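Local coordinates for protein MamA (Candidatus Magnetobacterium bavaricum, PDB 3VTX) that is a tetratricopeptide-repeat (TPR) protein, built of antiparallel helix pairs, a fold that commonly serves as a scaffold for protein-protein interactions, at residues 115-119 / 120-124; 130-133 / 134-138. All blocks are in the same frame, centred on the assembly; numbering follows the deposited sequence.

Contact 1. Residues 115-119 / 120-124; sequences LVYDS and MGEHD
This is a local contact round the turn between the two helices of a tetratricopeptide repeat, where D118 meets H123 and helix 107-119 ends in a Schellman motif before helix 123-136 begins. The carbonyl O of Y117 takes two backbone N-H groups, M120 N at 3.0 Å and E122 N at 2.9 Å. The two donors reach it from opposite faces of its carbonyl plane. G121 N bonds to D118 O at 3.0 Å. G121 has positive phi (84°), a conformation that glycine adopts readily. E122 takes the N-cap position of the next helix, and its CB packs obliquely 3.9 Å from Y117 CD1. The Y117 side chain also touches I93 and Q97 of helix 89-102. M120 runs alongside V116, with SD 4.0 Å from V116 CG1. S119 OG bonds back to V116 O at 2.6 Å and also to K89 NZ. Across the turn, D118 has CG anti to its backbone nitrogen (chi1 -157°), which brings its carboxylate to H123. H123 NE2 bonds to a bound glycerol, and G121 O lies over one face of the ring, toward its rim. The H123 ND1 proton goes to D118 OD1 at 2.8 Å, nearly straight at 167°, on the syn side but well out of the carboxylate plane, and within the plane of the imidazole.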
ATOM      1  N   LEU A 115      -7.510  -2.498   6.247  1.00 18.63           N
ATOM      2  CA  LEU A 115      -8.053  -3.457   5.294  1.00 17.44           C
ATOM      3  C   LEU A 115      -7.625  -4.858   5.719  1.00 19.01           C
ATOM      4  O   LEU A 115      -8.458  -5.819   5.700  1.00 20.85           O
ATOM      5  CB  LEU A 115      -7.605  -3.189   3.877  1.00 19.59           C
ATOM      6  CG  LEU A 115      -8.198  -1.911   3.269  1.00 19.79           C
ATOM      7  CD1 LEU A 115      -7.589  -1.767   1.848  1.00 20.55           C
ATOM      8  CD2 LEU A 115      -9.779  -1.866   3.187  1.00 19.30           C
ATOM      9  N   VAL A 116      -6.376  -5.027   6.078  1.00 19.54           N
ATOM     10  CA  VAL A 116      -5.871  -6.335   6.492  1.00 20.97           C
ATOM     11  C   VAL A 116      -6.639  -6.810   7.777  1.00 21.40           C
ATOM     12  O   VAL A 116      -7.188  -7.952   7.781  1.00 23.48           O
ATOM     13  CB  VAL A 116      -4.380  -6.342   6.713  1.00 21.13           C
ATOM     14  CG1 VAL A 116      -3.893  -7.769   7.175  1.00 24.33           C
ATOM     15  CG2 VAL A 116      -3.618  -5.983   5.482  1.00 20.69           C
ATOM     16  N   TYR A 117      -6.728  -5.975   8.787  1.00 20.58           N
ATOM     17  CA  TYR A 117      -7.440  -6.325  10.030  1.00 22.12           C
ATOM     18  C   TYR A 117      -8.885  -6.661   9.778  1.00 21.42           C
ATOM     19  O   TYR A 117      -9.379  -7.688  10.216  1.00 22.09           O
ATOM     20  CB  TYR A 117      -7.379  -5.211  11.004  1.00 21.21           C
ATOM     21  CG  TYR A 117      -6.082  -5.134  11.811  1.00 19.80           C
ATOM     22  CD1 TYR A 117      -5.486  -6.257  12.417  1.00 24.48           C
ATOM     23  CD2 TYR A 117      -5.538  -3.879  12.067  1.00 24.44           C
ATOM     24  CE1 TYR A 117      -4.324  -6.102  13.180  1.00 27.19           C
ATOM     25  CE2 TYR A 117      -4.374  -3.754  12.836  1.00 26.06           C
ATOM     26  CZ  TYR A 117      -3.814  -4.853  13.377  1.00 30.46           C
ATOM     27  OH  TYR A 117      -2.683  -4.650  14.144  1.00 33.96           O
ATOM     28  N   ASP A 118      -9.535  -5.903   8.913  1.00 20.75           N
ATOM     29  CA  ASP A 118     -10.948  -6.178   8.709  1.00 21.88           C
ATOM     30  C   ASP A 118     -11.114  -7.533   8.003  1.00 21.58           C
ATOM     31  O   ASP A 118     -12.093  -8.256   8.290  1.00 22.89           O
ATOM     32  CB  ASP A 118     -11.645  -5.108   7.911  1.00 22.49           C
ATOM     33  CG  ASP A 118     -13.203  -5.087   8.162  1.00 26.47           C
ATOM     34  OD1 ASP A 118     -13.596  -5.101   9.331  1.00 26.08           O
ATOM     35  OD2 ASP A 118     -13.941  -5.132   7.121  1.00 24.65           O
ATOM     36  N   SER A 119     -10.182  -7.855   7.125  1.00 21.84           N
ATOM     37  CA  SER A 119     -10.225  -9.119   6.400  1.00 23.63           C
ATOM     38  C   SER A 119     -10.089 -10.297   7.303  1.00 25.40           C
ATOM     39  O   SER A 119     -10.472 -11.400   6.889  1.00 27.29           O
ATOM     40  CB  SER A 119      -9.220  -9.243   5.278  1.00 24.17           C
ATOM     41  OG  SER A 119      -7.914  -9.495   5.787  1.00 23.99           O
ATOM     42  N   MET A 120      -9.493 -10.086   8.441  1.00 24.28           N
ATOM     43  CA  MET A 120      -9.282 -11.104   9.475  1.00 27.79           C
ATOM     44  C   MET A 120     -10.388 -11.153  10.505  1.00 29.00           C
ATOM     45  O   MET A 120     -10.347 -12.018  11.400  1.00 29.57           O
ATOM     46  CB  MET A 120      -7.961 -10.809  10.172  1.00 26.37           C
ATOM     47  CG  MET A 120      -6.794 -10.995   9.260  1.00 30.71           C
ATOM     48  SD  MET A 120      -5.309 -10.233  10.055  1.00 34.80           S
ATOM     49  CE  MET A 120      -5.101 -11.243  11.541  1.00 46.12           C
ATOM     50  N   GLY A 121     -11.360 -10.246  10.424  1.00 26.56           N
ATOM     51  CA  GLY A 121     -12.351 -10.138  11.444  1.00 28.17           C
ATOM     52  C   GLY A 121     -11.997  -9.307  12.650  1.00 27.77           C
ATOM     53  O   GLY A 121     -12.735  -9.281  13.655  1.00 28.64           O
ATOM     54  N   GLU A 122     -10.892  -8.604  12.559  1.00 25.61           N
ATOM     55  CA  GLU A 122     -10.415  -7.804  13.628  1.00 26.56           C
ATOM     56  C   GLU A 122     -11.004  -6.398  13.468  1.00 25.06           C
ATOM     57  O   GLU A 122     -10.292  -5.420  13.158  1.00 23.70           O
ATOM     58  CB  GLU A 122      -8.892  -7.802  13.654  1.00 26.96           C
ATOM     59  CG  GLU A 122      -8.304  -9.129  14.125  1.00 30.91           C
ATOM     60  CD  GLU A 122      -8.422  -9.326  15.635  1.00 40.12           C
ATOM     61  OE1 GLU A 122      -8.696  -8.363  16.409  1.00 41.21           O
ATOM     62  OE2 GLU A 122      -8.270 -10.512  16.030  1.00 48.66           O
ATOM     63  N   HIS A 123     -12.311  -6.295  13.688  1.00 24.33           N
ATOM     64  CA  HIS A 123     -13.026  -5.067  13.281  1.00 23.98           C
ATOM     65  C   HIS A 123     -12.639  -3.870  14.114  1.00 23.87           C
ATOM     66  O   HIS A 123     -12.529  -2.761  13.578  1.00 22.30           O
ATOM     67  CB  HIS A 123     -14.525  -5.264  13.383  1.00 23.30           C
ATOM     68  CG  HIS A 123     -15.008  -6.474  12.688  1.00 25.36           C
ATOM     69  ND1 HIS A 123     -14.849  -6.637  11.322  1.00 29.12           N
ATOM     70  CD2 HIS A 123     -15.604  -7.612  13.143  1.00 27.64           C
ATOM     71  CE1 HIS A 123     -15.342  -7.822  10.971  1.00 27.21           C
ATOM     72  NE2 HIS A 123     -15.842  -8.410  12.040  1.00 28.20           N
ATOM     73  N   ASP A 124     -12.405  -4.040  15.434  1.00 25.37           N
ATOM     74  CA  ASP A 124     -12.013  -2.886  16.199  1.00 26.74           C
ATOM     75  C   ASP A 124     -10.620  -2.342  15.873  1.00 24.37           C
ATOM     76  O   ASP A 124     -10.425  -1.143  15.796  1.00 26.76           O
ATOM     77  CB  ASP A 124     -11.999  -3.203  17.683  1.00 27.84           C
ATOM     78  CG  ASP A 124     -13.360  -3.545  18.241  1.00 30.32           C
ATOM     79  OD1 ASP A 124     -14.375  -3.045  17.808  1.00 33.27           O
ATOM     80  OD2 ASP A 124     -13.390  -4.350  19.193  1.00 40.81           O
TER

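Contact 2. Residues 130-133 / 134-138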
ATOM      1  N   TYR A 130      -8.556   2.879  10.396  1.00 22.92           N
ATOM      2  CA  TYR A 130      -9.298   3.769   9.505  1.00 21.52           C
ATOM      3  C   TYR A 130      -9.531   5.204  10.073  1.00 23.07           C
ATOM      4  O   TYR A 130      -9.566   6.178   9.289  1.00 24.01           O
ATOM      5  CB  TYR A 130     -10.679   3.198   9.142  1.00 20.41           C
ATOM      6  CG  TYR A 130     -10.691   1.836   8.474  1.00 18.80           C
ATOM      7  CD1 TYR A 130      -9.797   1.527   7.479  1.00 20.83           C
ATOM      8  CD2 TYR A 130     -11.684   0.875   8.805  1.00 21.51           C
ATOM      9  CE1 TYR A 130      -9.878   0.286   6.797  1.00 18.39           C
ATOM     10  CE2 TYR A 130     -11.755  -0.393   8.147  1.00 20.02           C
ATOM     11  CZ  TYR A 130     -10.801  -0.673   7.190  1.00 20.47           C
ATOM     12  OH  TYR A 130     -10.939  -1.832   6.444  1.00 21.80           O
ATOM     13  N   GLU A 131      -9.791   5.273  11.376  1.00 26.25           N
ATOM     14  CA  GLU A 131      -9.970   6.533  12.080  1.00 28.64           C
ATOM     15  C   GLU A 131      -8.684   7.349  11.924  1.00 29.75           C
ATOM     16  O   GLU A 131      -8.749   8.565  11.625  1.00 30.66           O
ATOM     17  CB  GLU A 131     -10.311   6.271  13.543  1.00 29.84           C
ATOM     18  CG  GLU A 131     -11.770   5.875  13.702  1.00 32.19           C
ATOM     19  CD  GLU A 131     -12.181   5.569  15.094  1.00 42.45           C
ATOM     20  OE1 GLU A 131     -11.301   5.254  15.934  1.00 47.55           O
ATOM     21  OE2 GLU A 131     -13.410   5.651  15.366  1.00 42.75           O
ATOM     22  N   LYS A 132      -7.552   6.674  12.044  1.00 29.62           N
ATOM     23  CA  LYS A 132      -6.258   7.370  11.897  1.00 30.50           C
ATOM     24  C   LYS A 132      -6.134   7.839  10.500  1.00 28.19           C
ATOM     25  O   LYS A 132      -5.664   8.933  10.285  1.00 29.41           O
ATOM     26  CB  LYS A 132      -5.091   6.478  12.257  1.00 30.64           C
ATOM     27  CG  LYS A 132      -3.778   7.138  12.401  1.00 38.49           C
ATOM     28  CD  LYS A 132      -3.678   8.032  13.662  1.00 40.68           C
ATOM     29  CE  LYS A 132      -2.299   8.771  13.638  1.00 44.57           C
ATOM     30  NZ  LYS A 132      -2.268   9.940  14.592  1.00 46.66           N
ATOM     31  N   THR A 133      -6.553   7.015   9.491  1.00 27.15           N
ATOM     32  CA  THR A 133      -6.536   7.395   8.104  1.00 26.53           C
ATOM     33  C   THR A 133      -7.316   8.665   7.858  1.00 28.15           C
ATOM     34  O   THR A 133      -6.851   9.552   7.171  1.00 30.68           O
ATOM     35  CB  THR A 133      -7.073   6.278   7.148  1.00 26.21           C
ATOM     36  OG1 THR A 133      -6.301   5.057   7.351  1.00 25.19           O
ATOM     37  CG2 THR A 133      -7.066   6.688   5.693  1.00 25.52           C
ATOM     38  N   ILE A 134      -8.511   8.737   8.406  1.00 27.23           N
ATOM     39  CA  ILE A 134      -9.362   9.892   8.240  1.00 28.00           C
ATOM     40  C   ILE A 134      -8.784  11.125   9.011  1.00 29.90           C
ATOM     41  O   ILE A 134      -8.988  12.248   8.567  1.00 32.43           O
ATOM     42  CB  ILE A 134     -10.774   9.606   8.750  1.00 28.13           C
ATOM     43  CG1 ILE A 134     -11.426   8.670   7.706  1.00 25.28           C
ATOM     44  CG2 ILE A 134     -11.565  10.922   8.958  1.00 33.63           C
ATOM     45  CD1 ILE A 134     -12.777   8.065   8.216  1.00 27.81           C
ATOM     46  N   SER A 135      -8.110  10.908  10.107  1.00 31.99           N
ATOM     47  CA  SER A 135      -7.481  12.046  10.847  1.00 33.91           C
ATOM     48  C   SER A 135      -6.426  12.714   9.983  1.00 35.47           C
ATOM     49  O   SER A 135      -6.191  13.950  10.093  1.00 36.65           O
ATOM     50  CB  SER A 135      -6.954  11.616  12.207  1.00 35.41           C
ATOM     51  OG  SER A 135      -5.796  10.797  12.092  1.00 40.96           O
ATOM     52  N   ILE A 136      -5.771  11.955   9.115  1.00 32.48           N
ATOM     53  CA  ILE A 136      -4.745  12.475   8.217  1.00 33.22           C
ATOM     54  C   ILE A 136      -5.349  12.993   6.947  1.00 32.83           C
ATOM     55  O   ILE A 136      -4.902  14.010   6.428  1.00 33.81           O
ATOM     56  CB  ILE A 136      -3.649  11.360   7.905  1.00 33.47           C
ATOM     57  CG1 ILE A 136      -3.066  10.807   9.206  1.00 33.84           C
ATOM     58  CG2 ILE A 136      -2.532  11.877   7.037  1.00 34.23           C
ATOM     59  CD1 ILE A 136      -2.479   9.351   9.013  1.00 34.15           C
ATOM     60  N   LYS A 137      -6.286  12.247   6.331  1.00 30.82           N
ATOM     61  CA  LYS A 137      -6.922  12.592   5.074  1.00 31.94           C
ATOM     62  C   LYS A 137      -8.450  12.551   5.249  1.00 33.71           C
ATOM     63  O   LYS A 137      -9.138  11.559   4.888  1.00 29.12           O
ATOM     64  CB  LYS A 137      -6.574  11.594   3.988  1.00 34.95           C
ATOM     65  CG  LYS A 137      -5.070  11.523   3.729  1.00 39.55           C
ATOM     66  CD  LYS A 137      -4.635  12.681   2.859  1.00 46.71           C
ATOM     67  CE  LYS A 137      -3.167  12.447   2.301  1.00 52.22           C
ATOM     68  NZ  LYS A 137      -2.950  13.273   1.051  1.00 53.70           N
ATOM     69  N   PRO A 138      -9.016  13.602   5.861  1.00 33.59           N
ATOM     70  CA  PRO A 138     -10.472  13.581   6.083  1.00 33.33           C
ATOM     71  C   PRO A 138     -11.315  13.577   4.826  1.00 31.61           C
ATOM     72  O   PRO A 138     -12.537  13.269   4.875  1.00 33.84           O
ATOM     73  CB  PRO A 138     -10.707  14.823   6.964  1.00 34.66           C
ATOM     74  CG  PRO A 138      -9.541  15.680   6.736  1.00 36.02           C
ATOM     75  CD  PRO A 138      -8.385  14.836   6.338  1.00 35.47           C
TER
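Helical backbone bonds join Y130-T133 to the residues one turn on, from I134 N to Y130 O at 2.9 Å through to K137 N to T133 O at 2.9 Å. K137 is the first residue to leave helical angles. The contact is therefore the C-terminal end of helix 123-136, the second helix of a TPR pair. K132 O is gripped twice. I136 N donates to K132 O at 3.2 Å. The hydroxyl of S135 donates to the same oxygen, with S135 OG 2.6 Å from K132 O. The S135 hydroxyl sits between its own N and carbonyl carbon (chi1 71°), folded back over the preceding turn. The bond uses the hydroxyl proton of S135, a residue on the exposed side of the helix. The aliphatic part of K132 passes beside it, with CD 3.8 Å from S135 OG. I136 sends its CG1 branch back along the helix, and its CD1 comes 3.5 Å from K132 O. I134 does likewise two residues earlier, with CG1 3.5 Å from Y130 O. T133 OG1 turns back to A129 O. The buried hydroxyl of T133 thus finds its partner within the helix. Y130 and I134, one turn apart, both face helix 141-153: Y130 touches S146 and I147, and I134 touches Y144 and I147. Y130 also meets the ring of Y111 in helix 107-119, while K132 and T133 lie on Y110 of that helix. P138 O, just past the helix end, bonds to Y144 OH of helix 141-153 and to K170 NZ, just after helix 157-169.

From the N terminus, the chain reaches contact 1 at the end of helix 107-119, turns there, and enters helix 123-136. Contact 2 comes later, at the far end of that second helix. The two are in series, so neither encloses or crosses the other. Contact 1 closes the short turn between the helices. Contact 2 closes no loop but finishes helix 123-136 before the chain goes on to helix 141-153. Their centres lie about 17 Å apart, yet they touch: Y130 OH packs on L115 CD2 at 3.5 Å and on D118 CB at 3.7 Å. Through Y130, the pair ties helix 107-119 to helix 123-136.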